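Local coordinates for NS3-like protein (Alongshan virus, PDB 6M40), which probably unwinds RNA with energy from ATP hydrolysis, being the helicase part of a longer flavivirus-like NS3 protein, at residues L63-K77 / L85-Y99. Sequence-based numbering, arbitrary orientation.
Sequences LESLQGTKWVCAMVK and LARVVVTTHQTLLRY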
# COMPACT_ATOMS: atom_id res chain seq x y z
N LEU A 63 -13.33 -3.43 11.45
CA LEU A 63 -14.48 -2.98 12.22
C LEU A 63 -15.53 -4.08 12.32
O LEU A 63 -16.01 -4.39 13.42
CB LEU A 63 -15.07 -1.73 11.57
CG LEU A 63 -15.46 -0.54 12.43
CD1 LEU A 63 -16.78 0.02 11.91
CD2 LEU A 63 -15.56 -0.87 13.91
N GLU A 64 -15.91 -4.67 11.19
CA GLU A 64 -16.82 -5.81 11.22
C GLU A 64 -16.33 -6.84 12.25
O GLU A 64 -17.00 -7.10 13.25
CB GLU A 64 -16.95 -6.43 9.82
CG GLU A 64 -17.75 -5.56 8.83
CD GLU A 64 -18.10 -6.27 7.51
OE1 GLU A 64 -18.43 -7.47 7.54
OE2 GLU A 64 -18.05 -5.61 6.45
N SER A 65 -15.12 -7.36 12.05
CA SER A 65 -14.57 -8.44 12.88
C SER A 65 -14.33 -8.05 14.33
O SER A 65 -13.77 -8.86 15.08
CB SER A 65 -13.27 -8.95 12.27
OG SER A 65 -12.36 -7.88 12.08
N LEU A 66 -14.68 -6.85 14.76
CA LEU A 66 -14.66 -6.48 16.17
C LEU A 66 -16.05 -6.17 16.69
O LEU A 66 -16.18 -5.63 17.79
CB LEU A 66 -13.76 -5.26 16.38
CG LEU A 66 -12.25 -5.41 16.15
CD1 LEU A 66 -11.60 -4.04 16.03
CD2 LEU A 66 -11.62 -6.21 17.28
N GLN A 67 -17.09 -6.51 15.92
CA GLN A 67 -18.44 -6.03 16.20
C GLN A 67 -18.78 -6.13 17.68
O GLN A 67 -19.14 -5.14 18.32
CB GLN A 67 -19.45 -6.79 15.34
CG GLN A 67 -19.90 -6.01 14.11
CD GLN A 67 -21.03 -6.68 13.35
OE1 GLN A 67 -21.20 -7.89 13.40
NE2 GLN A 67 -21.81 -5.88 12.64
N GLY A 68 -18.64 -7.33 18.25
CA GLY A 68 -18.96 -7.51 19.65
C GLY A 68 -17.80 -7.22 20.58
O GLY A 68 -17.26 -8.14 21.19
N THR A 69 -17.41 -5.95 20.71
CA THR A 69 -16.32 -5.58 21.61
C THR A 69 -16.56 -4.17 22.18
O THR A 69 -15.71 -3.29 22.09
CB THR A 69 -14.97 -5.66 20.89
OG1 THR A 69 -14.97 -6.76 19.97
CG2 THR A 69 -13.85 -5.86 21.90
N LYS A 70 -17.74 -3.96 22.76
CA LYS A 70 -18.08 -2.76 23.52
C LYS A 70 -17.58 -1.46 22.88
O LYS A 70 -17.98 -1.13 21.76
CB LYS A 70 -17.58 -2.90 24.96
CG LYS A 70 -18.39 -3.91 25.77
CD LYS A 70 -17.91 -4.10 27.21
CE LYS A 70 -18.48 -5.38 27.81
NZ LYS A 70 -18.07 -6.60 27.06
N TRP A 71 -16.73 -0.70 23.58
CA TRP A 71 -16.46 0.70 23.22
C TRP A 71 -15.53 0.79 22.02
O TRP A 71 -14.34 1.09 22.13
CB TRP A 71 -15.84 1.45 24.41
CG TRP A 71 -16.76 1.82 25.52
CD1 TRP A 71 -17.43 0.97 26.34
CD2 TRP A 71 -17.06 3.14 25.97
NE1 TRP A 71 -18.16 1.68 27.27
CE2 TRP A 71 -17.94 3.02 27.06
CE3 TRP A 71 -16.68 4.42 25.56
CZ2 TRP A 71 -18.46 4.12 27.74
CZ3 TRP A 71 -17.19 5.52 26.23
CH2 TRP A 71 -18.07 5.36 27.31
N VAL A 72 -16.10 0.60 20.82
CA VAL A 72 -15.33 0.65 19.58
C VAL A 72 -15.83 1.81 18.72
O VAL A 72 -17.02 1.88 18.40
CB VAL A 72 -15.42 -0.67 18.79
CG1 VAL A 72 -14.96 -0.48 17.35
CG2 VAL A 72 -14.61 -1.76 19.48
N CYS A 73 -14.92 2.71 18.34
CA CYS A 73 -15.23 3.86 17.50
C CYS A 73 -14.38 3.84 16.24
O CYS A 73 -13.24 3.38 16.25
CB CYS A 73 -14.97 5.19 18.24
SG CYS A 73 -16.19 5.68 19.48
N ALA A 74 -14.94 4.36 15.15
CA ALA A 74 -14.24 4.43 13.87
C ALA A 74 -13.74 5.84 13.59
O ALA A 74 -14.25 6.83 14.12
CB ALA A 74 -15.16 3.96 12.73
N MSE A 75 -12.74 5.91 12.71
CA MSE A 75 -12.16 7.17 12.30
C MSE A 75 -11.91 7.11 10.80
O MSE A 75 -10.85 6.68 10.36
CB MSE A 75 -10.86 7.44 13.06
CG MSE A 75 -10.39 8.86 13.02
SE MSE A 75 -8.88 9.21 14.22
CE MSE A 75 -8.79 11.13 13.96
N VAL A 76 -12.90 7.50 10.00
CA VAL A 76 -12.78 7.50 8.55
C VAL A 76 -12.92 8.95 8.08
O VAL A 76 -14.03 9.49 8.00
CB VAL A 76 -13.83 6.61 7.87
CG1 VAL A 76 -14.13 7.11 6.46
CG2 VAL A 76 -13.33 5.16 7.82
N LYS A 77 -11.79 9.57 7.76
CA LYS A 77 -11.81 10.92 7.20
C LYS A 77 -11.83 10.88 5.68
O LYS A 77 -10.85 11.26 5.04
CB LYS A 77 -10.61 11.73 7.68
CG LYS A 77 -10.66 12.11 9.14
CD LYS A 77 -9.47 12.96 9.55
CE LYS A 77 -9.44 13.12 11.05
NZ LYS A 77 -8.12 13.59 11.55
N LEU A 85 -16.58 9.91 23.54
CA LEU A 85 -15.27 9.37 23.86
C LEU A 85 -15.20 7.95 23.32
O LEU A 85 -16.17 7.46 22.74
CB LEU A 85 -15.02 9.42 25.37
CG LEU A 85 -13.56 9.56 25.81
CD1 LEU A 85 -12.94 10.86 25.30
CD2 LEU A 85 -13.45 9.48 27.33
N ALA A 86 -14.05 7.29 23.49
CA ALA A 86 -13.85 5.97 22.90
C ALA A 86 -12.71 5.27 23.63
O ALA A 86 -12.02 5.85 24.46
CB ALA A 86 -13.55 6.07 21.41
N ARG A 87 -12.53 3.98 23.30
CA ARG A 87 -11.45 3.17 23.87
C ARG A 87 -10.75 2.26 22.87
O ARG A 87 -9.66 1.77 23.19
CB ARG A 87 -11.98 2.30 25.02
CG ARG A 87 -11.79 2.90 26.40
CD ARG A 87 -11.63 1.83 27.48
NE ARG A 87 -12.83 1.01 27.66
CZ ARG A 87 -13.90 1.40 28.34
NH1 ARG A 87 -13.95 2.60 28.89
NH2 ARG A 87 -14.94 0.58 28.45
N VAL A 88 -11.32 2.00 21.69
CA VAL A 88 -10.65 1.24 20.64
C VAL A 88 -11.05 1.91 19.33
O VAL A 88 -12.22 1.85 18.94
CB VAL A 88 -11.03 -0.25 20.63
CG1 VAL A 88 -10.79 -0.84 19.25
CG2 VAL A 88 -10.23 -1.01 21.68
N VAL A 89 -10.09 2.52 18.64
CA VAL A 89 -10.35 3.22 17.38
C VAL A 89 -9.79 2.38 16.24
O VAL A 89 -8.67 1.85 16.34
CB VAL A 89 -9.72 4.63 17.39
CG1 VAL A 89 -10.10 5.38 16.11
CG2 VAL A 89 -10.15 5.39 18.62
N VAL A 90 -10.56 2.24 15.17
CA VAL A 90 -10.07 1.64 13.94
C VAL A 90 -10.13 2.70 12.86
O VAL A 90 -11.11 3.45 12.76
CB VAL A 90 -10.89 0.39 13.53
CG1 VAL A 90 -10.80 -0.68 14.59
CG2 VAL A 90 -12.32 0.76 13.25
N THR A 91 -9.09 2.75 12.04
CA THR A 91 -9.00 3.72 10.97
C THR A 91 -8.01 3.17 9.95
O THR A 91 -7.72 1.97 9.95
CB THR A 91 -8.60 5.10 11.55
OG1 THR A 91 -8.22 5.99 10.49
CG2 THR A 91 -7.48 4.97 12.56
N THR A 92 -7.53 4.02 9.06
CA THR A 92 -6.52 3.63 8.08
C THR A 92 -5.15 4.12 8.53
O THR A 92 -5.02 4.95 9.44
CB THR A 92 -6.87 4.21 6.71
OG1 THR A 92 -6.58 5.61 6.69
CG2 THR A 92 -8.34 4.00 6.42
N HIS A 93 -4.11 3.59 7.88
CA HIS A 93 -2.75 4.07 8.13
C HIS A 93 -2.70 5.59 7.99
O HIS A 93 -2.35 6.30 8.94
CB HIS A 93 -1.77 3.43 7.16
CG HIS A 93 -1.53 1.97 7.40
ND1 HIS A 93 -1.14 1.11 6.40
CD2 HIS A 93 -1.61 1.22 8.53
CE1 HIS A 93 -1.00 -0.11 6.90
NE2 HIS A 93 -1.27 -0.06 8.19
N GLN A 94 -3.05 6.08 6.81
CA GLN A 94 -3.00 7.50 6.52
C GLN A 94 -3.63 8.32 7.64
O GLN A 94 -2.95 9.12 8.29
CB GLN A 94 -3.67 7.78 5.18
CG GLN A 94 -3.01 8.92 4.39
CD GLN A 94 -3.29 8.86 2.90
OE1 GLN A 94 -3.71 7.83 2.36
NE2 GLN A 94 -3.04 9.97 2.22
N THR A 95 -4.93 8.15 7.89
CA THR A 95 -5.56 9.11 8.78
C THR A 95 -5.23 8.88 10.25
O THR A 95 -5.56 9.72 11.08
CB THR A 95 -7.10 9.17 8.62
OG1 THR A 95 -7.73 8.05 9.24
CG2 THR A 95 -7.49 9.26 7.15
N LEU A 96 -4.58 7.77 10.61
CA LEU A 96 -3.99 7.70 11.94
C LEU A 96 -2.75 8.59 12.01
O LEU A 96 -2.57 9.36 12.96
CB LEU A 96 -3.61 6.27 12.31
CG LEU A 96 -3.30 6.09 13.81
CD1 LEU A 96 -2.93 4.67 14.10
CD2 LEU A 96 -2.21 7.00 14.36
N LEU A 97 -1.86 8.46 11.02
CA LEU A 97 -0.72 9.35 10.95
C LEU A 97 -1.18 10.80 11.06
O LEU A 97 -0.68 11.57 11.88
CB LEU A 97 0.06 9.12 9.66
CG LEU A 97 1.38 9.89 9.57
CD1 LEU A 97 2.29 9.50 10.71
CD2 LEU A 97 2.06 9.65 8.24
N ARG A 98 -2.17 11.17 10.25
CA ARG A 98 -2.67 12.54 10.28
C ARG A 98 -3.14 12.93 11.66
O ARG A 98 -3.10 14.11 12.01
CB ARG A 98 -3.79 12.69 9.26
CG ARG A 98 -4.34 14.11 9.16
CD ARG A 98 -5.51 14.17 8.21
NE ARG A 98 -5.97 15.54 8.02
CZ ARG A 98 -7.14 15.88 7.49
NH1 ARG A 98 -7.99 14.94 7.09
NH2 ARG A 98 -7.47 17.15 7.37
N TYR A 99 -3.58 11.96 12.47
CA TYR A 99 -4.13 12.26 13.79
C TYR A 99 -3.06 12.26 14.87
O TYR A 99 -2.95 13.22 15.64
CB TYR A 99 -5.24 11.26 14.11
CG TYR A 99 -5.71 11.24 15.56
CD1 TYR A 99 -6.51 12.27 16.07
CD2 TYR A 99 -5.37 10.19 16.40
CE1 TYR A 99 -6.95 12.24 17.39
CE2 TYR A 99 -5.80 10.16 17.72
CZ TYR A 99 -6.58 11.19 18.20
OH TYR A 99 -7.01 11.15 19.51
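M75, modelled as selenomethionine, reaches from strand 72-75 along strand 88-92 to Y99 on the following helix. M75 CB touches both T91 CB (3.6 Å) and V89 CG1 (3.8 Å). CG is anti to the backbone N (chi1 -163°), and the extended chain beyond it carries the tip over to the tyrosine. SE lies over one face of the Y99 ring, offset toward the rim, 4.3 Å from the ring centroid. CE, on the same side of the ring, comes closest to Y99 CD1. This is a Met-aromatic contact, with the two side chains crossing at about a right angle.

The backbone of M75 is held too. Its N donates to V90 O. Its O accepts from T91 OG1 at 2.7 Å, in the carbonyl plane. C73 N to V88 O (2.9 Å) and V90 N to C73 O (3.1 Å) continue the parallel ladder.

At the start of the strands, the R87 guanidinium lies over one face of the W71 indole. R87 CZ is 4.1 Å from the centroid of the five-membered ring of W71, and the two planes are 33° apart. This is a cation-pi contact. V90 points to the other side of the sheet from M75, where its CG1 meets L66 CD1 and its CG2 meets L63 CG.

The pair belongs to the P-loop NTPase core of the DEAD domain. Strand 72-75 is an edge strand of the six-stranded parallel sheet. Strand 88-92 lies between it and strand 48-53, whose V49, V51 and G53 bond to its other backbone edge. T92 caps helix 93-102 by accepting from T95 N. That helix packs on helix 123-136 through L97, and the R98 NE bonds to T370 O.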